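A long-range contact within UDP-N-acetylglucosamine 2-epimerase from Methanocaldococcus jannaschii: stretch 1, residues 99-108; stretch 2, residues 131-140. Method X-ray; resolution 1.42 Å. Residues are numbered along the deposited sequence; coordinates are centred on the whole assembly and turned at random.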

ATOM      1  N   VAL A  99      -4.154  -6.407   8.415  1.00  8.00           N
ATOM      2  CA  VAL A  99      -4.128  -7.007   7.083  1.00  6.92           C
ATOM      3  C   VAL A  99      -3.107  -6.303   6.192  1.00  8.19           C
ATOM      4  O   VAL A  99      -2.275  -6.945   5.545  1.00  9.05           O
ATOM      5  N   LEU A 100      -3.178  -4.980   6.151  1.00  8.53           N
ATOM      6  CA  LEU A 100      -2.252  -4.218   5.327  1.00  9.58           C
ATOM      7  C   LEU A 100      -0.812  -4.438   5.770  1.00  9.44           C
ATOM      8  O   LEU A 100       0.064  -4.660   4.942  1.00  8.37           O
ATOM      9  N   ALA A 101      -0.567  -4.407   7.076  1.00  7.30           N
ATOM     10  CA  ALA A 101       0.798  -4.546   7.577  1.00 10.09           C
ATOM     11  C   ALA A 101       1.349  -5.925   7.229  1.00  7.67           C
ATOM     12  O   ALA A 101       2.485  -6.055   6.774  1.00  8.69           O
ATOM     13  N   GLY A 102       0.539  -6.959   7.437  1.00  8.58           N
ATOM     14  CA  GLY A 102       0.980  -8.303   7.110  1.00  9.60           C
ATOM     15  C   GLY A 102       1.321  -8.446   5.641  1.00  7.31           C
ATOM     16  O   GLY A 102       2.350  -9.038   5.289  1.00  8.24           O
ATOM     17  N   ALA A 103       0.450  -7.929   4.777  1.00  7.57           N
ATOM     18  CA  ALA A 103       0.664  -8.019   3.329  1.00  9.00           C
ATOM     19  C   ALA A 103       1.892  -7.236   2.870  1.00  9.18           C
ATOM     20  O   ALA A 103       2.660  -7.713   2.028  1.00  8.48           O
ATOM     21  N   LEU A 104       2.063  -6.037   3.412  1.00  7.91           N
ATOM     22  CA  LEU A 104       3.181  -5.198   3.031  1.00  9.97           C
ATOM     23  C   LEU A 104       4.514  -5.813   3.456  1.00  7.41           C
ATOM     24  O   LEU A 104       5.481  -5.778   2.694  1.00  8.79           O
ATOM     25  N   VAL A 105       4.575  -6.382   4.657  1.00  8.55           N
ATOM     26  CA  VAL A 105       5.805  -7.034   5.086  1.00  8.25           C
ATOM     27  C   VAL A 105       6.113  -8.214   4.173  1.00  7.31           C
ATOM     28  O   VAL A 105       7.227  -8.348   3.669  1.00  9.47           O
ATOM     29  N   ALA A 106       5.117  -9.068   3.963  1.00  7.79           N
ATOM     30  CA  ALA A 106       5.313 -10.267   3.162  1.00  7.80           C
ATOM     31  C   ALA A 106       5.737  -9.947   1.733  1.00  9.85           C
ATOM     32  O   ALA A 106       6.650 -10.569   1.197  1.00  9.92           O
ATOM     33  N   SER A 107       5.097  -8.955   1.126  1.00 10.82           N
ATOM     34  CA  SER A 107       5.400  -8.583  -0.252  1.00 11.53           C
ATOM     35  C   SER A 107       6.857  -8.169  -0.440  1.00 11.62           C
ATOM     36  O   SER A 107       7.492  -8.563  -1.417  1.00 11.76           O
ATOM     37  N   LYS A 108       7.402  -7.393   0.492  1.00  9.09           N
ATOM     38  CA  LYS A 108       8.794  -6.968   0.371  1.00  9.83           C
ATOM     39  C   LYS A 108       9.773  -8.105   0.662  1.00 10.44           C
ATOM     40  O   LYS A 108      10.917  -8.065   0.230  1.00 12.77           O
ATOM     41  N   ILE A 131      -8.811   1.856   1.855  1.00  9.90           N
ATOM     42  CA  ILE A 131      -7.378   1.976   1.572  1.00 10.09           C
ATOM     43  C   ILE A 131      -6.685   0.648   1.823  1.00  7.54           C
ATOM     44  O   ILE A 131      -5.963   0.145   0.964  1.00  9.16           O
ATOM     45  N   ASN A 132      -6.939   0.055   2.988  1.00  7.02           N
ATOM     46  CA  ASN A 132      -6.283  -1.192   3.358  1.00  7.00           C
ATOM     47  C   ASN A 132      -6.575  -2.299   2.360  1.00  7.74           C
ATOM     48  O   ASN A 132      -5.686  -3.048   1.953  1.00  8.75           O
ATOM     49  N   ARG A 133      -7.835  -2.410   1.967  1.00  7.67           N
ATOM     50  CA  ARG A 133      -8.224  -3.501   1.093  1.00  9.52           C
ATOM     51  C   ARG A 133      -7.690  -3.316  -0.324  1.00  7.43           C
ATOM     52  O   ARG A 133      -7.226  -4.276  -0.929  1.00  8.46           O
ATOM     53  N   VAL A 134      -7.765  -2.099  -0.847  1.00  8.31           N
ATOM     54  CA  VAL A 134      -7.251  -1.816  -2.186  1.00  8.28           C
ATOM     55  C   VAL A 134      -5.748  -2.095  -2.248  1.00  8.70           C
ATOM     56  O   VAL A 134      -5.280  -2.806  -3.141  1.00 10.00           O
ATOM     57  N   LEU A 135      -5.000  -1.574  -1.284  1.00  7.82           N
ATOM     58  CA  LEU A 135      -3.554  -1.771  -1.286  1.00  8.36           C
ATOM     59  C   LEU A 135      -3.193  -3.246  -1.161  1.00  7.89           C
ATOM     60  O   LEU A 135      -2.354  -3.766  -1.900  1.00  7.78           O
ATOM     61  N   THR A 136      -3.866  -3.939  -0.245  1.00  7.05           N
ATOM     62  CA  THR A 136      -3.606  -5.356  -0.044  1.00  7.79           C
ATOM     63  C   THR A 136      -3.895  -6.151  -1.314  1.00  7.03           C
ATOM     64  O   THR A 136      -3.107  -7.033  -1.690  1.00  7.16           O
ATOM     65  N   ASP A 137      -5.011  -5.847  -1.973  1.00  6.66           N
ATOM     66  CA  ASP A 137      -5.361  -6.566  -3.200  1.00  7.59           C
ATOM     67  C   ASP A 137      -4.251  -6.432  -4.242  1.00  8.85           C
ATOM     68  O   ASP A 137      -3.963  -7.378  -4.967  1.00 10.15           O
ATOM     69  N   HIS A 138      -3.611  -5.267  -4.308  1.00  7.13           N
ATOM     70  CA  HIS A 138      -2.603  -5.050  -5.324  1.00  9.42           C
ATOM     71  C   HIS A 138      -1.241  -5.653  -5.024  1.00 10.08           C
ATOM     72  O   HIS A 138      -0.354  -5.610  -5.871  1.00 12.62           O
ATOM     73  N   ILE A 139      -1.074  -6.226  -3.836  1.00  7.83           N
ATOM     74  CA  ILE A 139       0.154  -6.973  -3.556  1.00  9.92           C
ATOM     75  C   ILE A 139      -0.110  -8.441  -3.230  1.00 10.25           C
ATOM     76  O   ILE A 139       0.777  -9.143  -2.738  1.00 12.94           O
ATOM     77  N   SER A 140      -1.313  -8.916  -3.529  1.00  8.67           N
ATOM     78  CA  SER A 140      -1.671 -10.304  -3.239  1.00  8.72           C
ATOM     79  C   SER A 140      -1.368 -11.235  -4.402  1.00 11.65           C
ATOM     80  O   SER A 140      -1.531 -10.865  -5.560  1.00 11.87           O
TER

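Two helices that run nearly parallel can pack without a single hydrogen bond between them, provided that their polar side chains find partners other than each other. The pairing of residues 99-108 with 131-138 in this epimerase illustrates the principle: the axes cross at 23° and approach to 9.2 Å, and the two stretches together bury 394 Å².

Leu-100 contributes the largest share. Its CA-to-CB bond points sideways, but the rotamer (chi1 t, chi2 p) brings both methyls against the second helix. CD1 of Leu-100 lies 3.7 Å from CB of Leu-135, an apolar contact, while CD2 of Leu-100 sits 3.3 Å from OD1 of Asn-132, whose oxygen is hydrogen-bonded elsewhere in the structure. Leu-135 itself (m, t) points toward the first helix.

Ile-139, near the end of the second stretch, closes the other end of the contact. Its CA-to-CB bond points toward the first helix, and with chi1 p and chi2 t, CD1 of Ile-139 lies 3.8 Å from CB of Ala-103, 3.8 Å from N of Leu-104 and 3.9 Å from OG of Ser-107. The small side chain of Ala-103 also points inward, its CB 3.9 Å from CG2 of Thr-136.

Thr-136 lies between these two anchors and shows how a hydroxyl is accommodated in such a setting. In the m rotamer, OG1 of Thr-136 donates a 2.8 Å hydrogen bond to O of Asn-132, one turn back, and so can rest against carbon: CA of Leu-100 and CG1 of Val-99 (chi1 t) each lie 3.6 Å from OG1. Ser-107, in the p rotamer, follows the same rule, its OG donating to O of Leu-104 at 3.0 Å. The hydroxyls of Thr-136 and Ser-107 are thus satisfied within their own helices, Asn-132 OD1 elsewhere in the structure, and the contact between the stretches rests on packing.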

ATOM      1  CB  VAL A  99      -5.517  -6.932   6.427  1.00  7.23           C
ATOM      2  CG1 VAL A  99      -5.460  -7.350   4.962  1.00  9.52           C
ATOM      3  CG2 VAL A  99      -6.498  -7.781   7.207  1.00  8.65           C
ATOM      4  CB  LEU A 100      -2.589  -2.730   5.369  1.00  9.79           C
ATOM      5  CG  LEU A 100      -1.599  -1.843   4.614  1.00 10.22           C
ATOM      6  CD1 LEU A 100      -1.620  -2.177   3.132  1.00 14.00           C
ATOM      7  CD2 LEU A 100      -1.899  -0.351   4.841  1.00 12.28           C
ATOM      8  CB  ALA A 101       0.855  -4.299   9.072  1.00 10.58           C
ATOM      9  CB  ALA A 103      -0.577  -7.545   2.574  1.00  8.93           C
ATOM     10  CB  LEU A 104       3.011  -3.800   3.610  1.00  9.69           C
ATOM     11  CG  LEU A 104       4.072  -2.793   3.176  1.00 11.01           C
ATOM     12  CD1 LEU A 104       4.272  -2.819   1.659  1.00 13.72           C
ATOM     13  CD2 LEU A 104       3.646  -1.410   3.628  1.00 12.30           C
ATOM     14  CB  VAL A 105       5.734  -7.535   6.550  1.00  7.79           C
ATOM     15  CG1 VAL A 105       6.943  -8.405   6.862  1.00  8.77           C
ATOM     16  CG2 VAL A 105       5.656  -6.372   7.526  1.00 10.12           C
ATOM     17  CB  ALA A 106       4.062 -11.134   3.179  1.00 10.98           C
ATOM     18  CB  SER A 107       4.453  -7.475  -0.736  1.00 14.13           C
ATOM     19  OG  SER A 107       4.756  -6.236  -0.134  1.00 19.96           O
ATOM     20  CB  LYS A 108       9.091  -5.771   1.279  1.00 11.31           C
ATOM     21  CG  LYS A 108       8.354  -4.481   0.895  1.00 10.75           C
ATOM     22  CD  LYS A 108       8.889  -3.910  -0.425  1.00 11.52           C
ATOM     23  CE  LYS A 108       8.205  -2.591  -0.795  1.00 10.33           C
ATOM     24  NZ  LYS A 108       8.611  -1.457   0.100  1.00 11.05           N
ATOM     25  CB  ILE A 131      -6.713   3.083   2.411  1.00 10.29           C
ATOM     26  CG1 ILE A 131      -7.179   4.463   1.930  1.00 11.03           C
ATOM     27  CG2 ILE A 131      -5.199   2.992   2.316  1.00 11.89           C
ATOM     28  CD1 ILE A 131      -6.918   5.585   2.923  1.00 16.73           C
ATOM     29  CB  ASN A 132      -6.714  -1.640   4.752  1.00  7.76           C
ATOM     30  CG  ASN A 132      -6.135  -0.774   5.851  1.00  8.57           C
ATOM     31  OD1 ASN A 132      -5.138  -0.076   5.643  1.00 10.01           O
ATOM     32  ND2 ASN A 132      -6.761  -0.808   7.033  1.00  8.34           N
ATOM     33  CB  ARG A 133      -9.742  -3.662   1.076  1.00 10.35           C
ATOM     34  CG  ARG A 133     -10.219  -5.035   0.626  1.00 14.85           C
ATOM     35  CD  ARG A 133     -11.746  -5.109   0.532  1.00 16.53           C
ATOM     36  NE  ARG A 133     -12.410  -4.560   1.715  1.00 18.09           N
ATOM     37  CZ  ARG A 133     -12.928  -3.333   1.775  1.00 21.88           C
ATOM     38  NH1 ARG A 133     -12.877  -2.541   0.712  1.00 23.22           N
ATOM     39  NH2 ARG A 133     -13.508  -2.892   2.888  1.00 21.26           N
ATOM     40  CB  VAL A 134      -7.544  -0.368  -2.626  1.00  9.96           C
ATOM     41  CG1 VAL A 134      -6.790  -0.029  -3.917  1.00 11.81           C
ATOM     42  CG2 VAL A 134      -9.035  -0.144  -2.823  1.00 13.86           C
ATOM     43  CB  LEU A 135      -2.902  -0.964  -0.165  1.00  7.71           C
ATOM     44  CG  LEU A 135      -3.040   0.553  -0.311  1.00  9.52           C
ATOM     45  CD1 LEU A 135      -2.228   1.246   0.765  1.00 13.29           C
ATOM     46  CD2 LEU A 135      -2.604   1.027  -1.685  1.00 12.57           C
ATOM     47  CB  THR A 136      -4.439  -5.904   1.122  1.00  7.81           C
ATOM     48  OG1 THR A 136      -4.028  -5.262   2.336  1.00  8.59           O
ATOM     49  CG2 THR A 136      -4.232  -7.395   1.268  1.00  9.14           C
ATOM     50  CB  ASP A 137      -6.702  -6.078  -3.779  1.00  7.86           C
ATOM     51  CG  ASP A 137      -7.909  -6.597  -3.011  1.00  9.30           C
ATOM     52  OD1 ASP A 137      -7.774  -7.605  -2.296  1.00 10.16           O
ATOM     53  OD2 ASP A 137      -8.996  -5.996  -3.151  1.00 10.00           O
ATOM     54  CB  HIS A 138      -2.498  -3.564  -5.652  1.00  9.90           C
ATOM     55  CG  HIS A 138      -3.617  -3.087  -6.501  1.00 10.16           C
ATOM     56  ND1 HIS A 138      -3.558  -3.081  -7.873  1.00 11.30           N
ATOM     57  CD2 HIS A 138      -4.866  -2.659  -6.176  1.00 11.16           C
ATOM     58  CE1 HIS A 138      -4.709  -2.647  -8.367  1.00 14.81           C
ATOM     59  NE2 HIS A 138      -5.517  -2.387  -7.348  1.00 14.55           N
ATOM     60  CB  ILE A 139       1.011  -6.311  -2.456  1.00 10.22           C
ATOM     61  CG1 ILE A 139       0.143  -5.926  -1.265  1.00 10.76           C
ATOM     62  CG2 ILE A 139       1.757  -5.099  -3.014  1.00 14.27           C
ATOM     63  CD1 ILE A 139       0.925  -5.323  -0.119  1.00 11.87           C
ATOM     64  CB  SER A 140      -3.160 -10.401  -2.913  1.00 10.37           C
ATOM     65  OG  SER A 140      -3.441  -9.786  -1.674  1.00 11.13           O
TER